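SnoN,Epimerase SnoN (Streptomyces nogalater, PDB 5EP9) is an epimerase of nogalamycin biosynthesis that binds iron and 2-oxoglutarate and probably works as a non-heme iron, 2-oxoglutarate-dependent enzyme. Local coordinates at residues 83-88 with 125-130. Residues are numbered along the deposited sequence; the frame is centred on the assembly and turned at random.
With AKG (2-oxoglutaric acid), chain E.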
loop_
_atom_site.group_PDB
_atom_site.type_symbol
_atom_site.label_atom_id
_atom_site.label_comp_id
_atom_site.label_asym_id
_atom_site.label_seq_id
_atom_site.Cartn_x
_atom_site.Cartn_y
_atom_site.Cartn_z
ATOM N N VAL A 83 -0.561 9.617 -13.658
ATOM C CA VAL A 83 0.128 9.205 -12.460
ATOM C C VAL A 83 0.234 7.703 -12.480
ATOM O O VAL A 83 1.295 7.142 -12.232
ATOM C CB VAL A 83 -0.596 9.701 -11.185
ATOM C CG1 VAL A 83 0.156 9.248 -9.984
ATOM C CG2 VAL A 83 -0.733 11.251 -11.135
ATOM N N MET A 84 -0.889 7.065 -12.734
ATOM C CA MET A 84 -0.953 5.611 -12.802
ATOM C C MET A 84 -2.301 5.089 -13.296
ATOM O O MET A 84 -3.291 5.797 -13.276
ATOM C CB MET A 84 -0.693 4.929 -11.451
ATOM C CG MET A 84 -1.710 5.285 -10.380
ATOM S SD MET A 84 -1.278 4.280 -8.914
ATOM C CE MET A 84 0.243 5.068 -8.366
ATOM N N ASP A 85 -2.303 3.800 -13.607
ATOM C CA ASP A 85 -3.560 3.034 -13.800
ATOM C C ASP A 85 -3.539 1.998 -12.695
ATOM O O ASP A 85 -2.452 1.476 -12.356
ATOM C CB ASP A 85 -3.601 2.350 -15.143
ATOM C CG ASP A 85 -3.723 3.344 -16.319
ATOM O OD1 ASP A 85 -4.805 3.963 -16.530
ATOM O OD2 ASP A 85 -2.685 3.507 -17.026
ATOM N N TYR A 86 -4.710 1.695 -12.150
ATOM C CA TYR A 86 -4.782 0.698 -11.128
ATOM C C TYR A 86 -6.059 -0.082 -11.186
ATOM O O TYR A 86 -7.113 0.376 -11.690
ATOM C CB TYR A 86 -4.586 1.278 -9.731
ATOM C CG TYR A 86 -5.635 2.220 -9.286
ATOM C CD1 TYR A 86 -5.609 3.572 -9.677
ATOM C CD2 TYR A 86 -6.654 1.799 -8.462
ATOM C CE1 TYR A 86 -6.582 4.450 -9.219
ATOM C CE2 TYR A 86 -7.652 2.662 -8.010
ATOM C CZ TYR A 86 -7.616 3.989 -8.393
ATOM O OH TYR A 86 -8.629 4.783 -7.915
ATOM N N VAL A 87 -5.936 -1.287 -10.746
ATOM C CA VAL A 87 -7.113 -2.130 -10.554
ATOM C C VAL A 87 -7.491 -1.973 -9.094
ATOM O O VAL A 87 -6.731 -2.368 -8.220
ATOM C CB VAL A 87 -6.855 -3.628 -10.919
ATOM C CG1 VAL A 87 -8.129 -4.468 -10.715
ATOM C CG2 VAL A 87 -6.375 -3.726 -12.329
ATOM N N ALA A 88 -8.699 -1.469 -8.856
ATOM C CA ALA A 88 -9.226 -1.149 -7.505
ATOM C C ALA A 88 -9.812 -2.402 -6.871
ATOM O O ALA A 88 -10.394 -3.238 -7.555
ATOM C CB ALA A 88 -10.350 -0.132 -7.601
ATOM N N VAL A 125 -3.703 -3.218 -7.801
ATOM C CA VAL A 125 -2.663 -3.522 -8.738
ATOM C C VAL A 125 -2.250 -2.221 -9.396
ATOM O O VAL A 125 -3.101 -1.594 -9.981
ATOM C CB VAL A 125 -3.158 -4.498 -9.810
ATOM C CG1 VAL A 125 -2.109 -4.784 -10.864
ATOM C CG2 VAL A 125 -3.607 -5.815 -9.195
ATOM N N LEU A 126 -0.952 -1.886 -9.402
ATOM C CA LEU A 126 -0.517 -0.579 -9.887
ATOM C C LEU A 126 0.318 -0.710 -11.130
ATOM O O LEU A 126 1.175 -1.545 -11.191
ATOM C CB LEU A 126 0.257 0.214 -8.837
ATOM C CG LEU A 126 -0.375 0.282 -7.460
ATOM C CD1 LEU A 126 0.535 1.077 -6.521
ATOM C CD2 LEU A 126 -1.724 0.934 -7.493
ATOM N N LEU A 127 0.044 0.151 -12.095
ATOM C CA LEU A 127 0.794 0.252 -13.337
ATOM C C LEU A 127 1.208 1.721 -13.632
ATOM O O LEU A 127 0.368 2.592 -13.707
ATOM C CB LEU A 127 -0.093 -0.205 -14.474
ATOM C CG LEU A 127 0.397 0.001 -15.904
ATOM C CD1 LEU A 127 1.647 -0.817 -16.179
ATOM C CD2 LEU A 127 -0.709 -0.337 -16.909
ATOM N N LYS A 128 2.489 1.926 -13.808
ATOM C CA LYS A 128 3.027 3.109 -14.472
ATOM C C LYS A 128 3.757 2.744 -15.694
ATOM O O LYS A 128 4.661 1.942 -15.678
ATOM C CB LYS A 128 4.059 3.892 -13.632
ATOM C CG LYS A 128 3.549 4.680 -12.514
ATOM C CD LYS A 128 4.715 5.602 -12.033
ATOM C CE LYS A 128 4.359 6.284 -10.727
ATOM N NZ LYS A 128 3.757 7.614 -10.921
ATOM N N GLU A 129 3.350 3.347 -16.771
ATOM C CA GLU A 129 3.974 3.129 -18.039
ATOM C C GLU A 129 3.734 4.254 -18.982
ATOM O O GLU A 129 2.824 5.037 -18.815
ATOM C CB GLU A 129 3.419 1.853 -18.709
ATOM C CG GLU A 129 1.987 2.014 -19.184
ATOM C CD GLU A 129 1.456 0.779 -19.881
ATOM O OE1 GLU A 129 2.215 -0.214 -20.108
ATOM O OE2 GLU A 129 0.269 0.842 -20.235
ATOM N N ASN A 130 4.635 4.339 -19.952
ATOM C CA ASN A 130 4.507 5.297 -21.090
ATOM C C ASN A 130 3.707 4.698 -22.257
ATOM O O ASN A 130 4.001 3.611 -22.711
ATOM C CB ASN A 130 5.865 5.720 -21.568
ATOM C CG ASN A 130 6.661 6.366 -20.452
ATOM O OD1 ASN A 130 6.254 7.361 -19.915
ATOM N ND2 ASN A 130 7.799 5.805 -20.136
HETATM C C1 AKG E . 1.067 3.986 -1.730
HETATM O O1 AKG E . 0.574 4.432 -0.662
HETATM O O2 AKG E . 1.303 2.765 -1.900
HETATM C C2 AKG E . 1.439 4.923 -2.816
HETATM O O5 AKG E . 1.232 6.143 -2.657
HETATM C C3 AKG E . 2.049 4.318 -4.102
HETATM C C4 AKG E . 2.595 5.310 -5.124
HETATM C C5 AKG E . 3.160 4.712 -6.392
HETATM O O3 AKG E . 3.236 3.475 -6.502
HETATM O O4 AKG E . 3.508 5.475 -7.345
#
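D85 and L127 pair through both of their backbone polar groups: D85 N gives an almost straight bond (171° at the hydrogen) to L127 O at 2.9 Å, and L127 N returns one to D85 O. V87 and V125 repeat the exchange two residues on. Between these rungs Y86 and L126 form a non-hydrogen-bonded pair, their own N and O groups turned outward to V74 of strand 74-77 and S238 of strand 236-245; Y86 CA-H also makes a weaker contact with V125 O, the acceptor of the V87 N bond.

At V83 the ladder changes. Two residues, V83 and M84, stand opposite the single W76 of strand 74-77, which makes a classic beta bulge, and the V83 carbonyl takes a side chain as its partner across the contact. K128 NZ reaches V83 O at 2.8 Å, in the carbonyl plane and on a lone pair. The lysine chain runs extended as far as CE, then bends at chi4 (-93°), which turns NZ onto that oxygen. NZ also bonds V137 O and T139 OG1, so three oxygens hold this buried nitrogen. D85 OD2, on the face shared with L127, has a salt bridge to K131.

L126 CD2 touches both Y86 CB (3.6 Å) and M84 SD (3.7 Å), while its CD1 lies 3.6 Å from 2-oxoglutarate O3. A bend at chi3 (71°) swings M84 CE to 3.4 Å from ligand O4, and K128 CE touches the same carboxylate oxygen. The V87, V125 and L127 side chains instead pack on L68 of helix 54-70.

Both strands belong to the 14-202 part of the fused SnoN construct. They are antiparallel neighbours in the large sheet of the cupin-type fold of phytanoyl-CoA dioxygenase relatives, and the side chains of M84, L126 and K128 line the 2-oxoglutarate pocket beside the iron site.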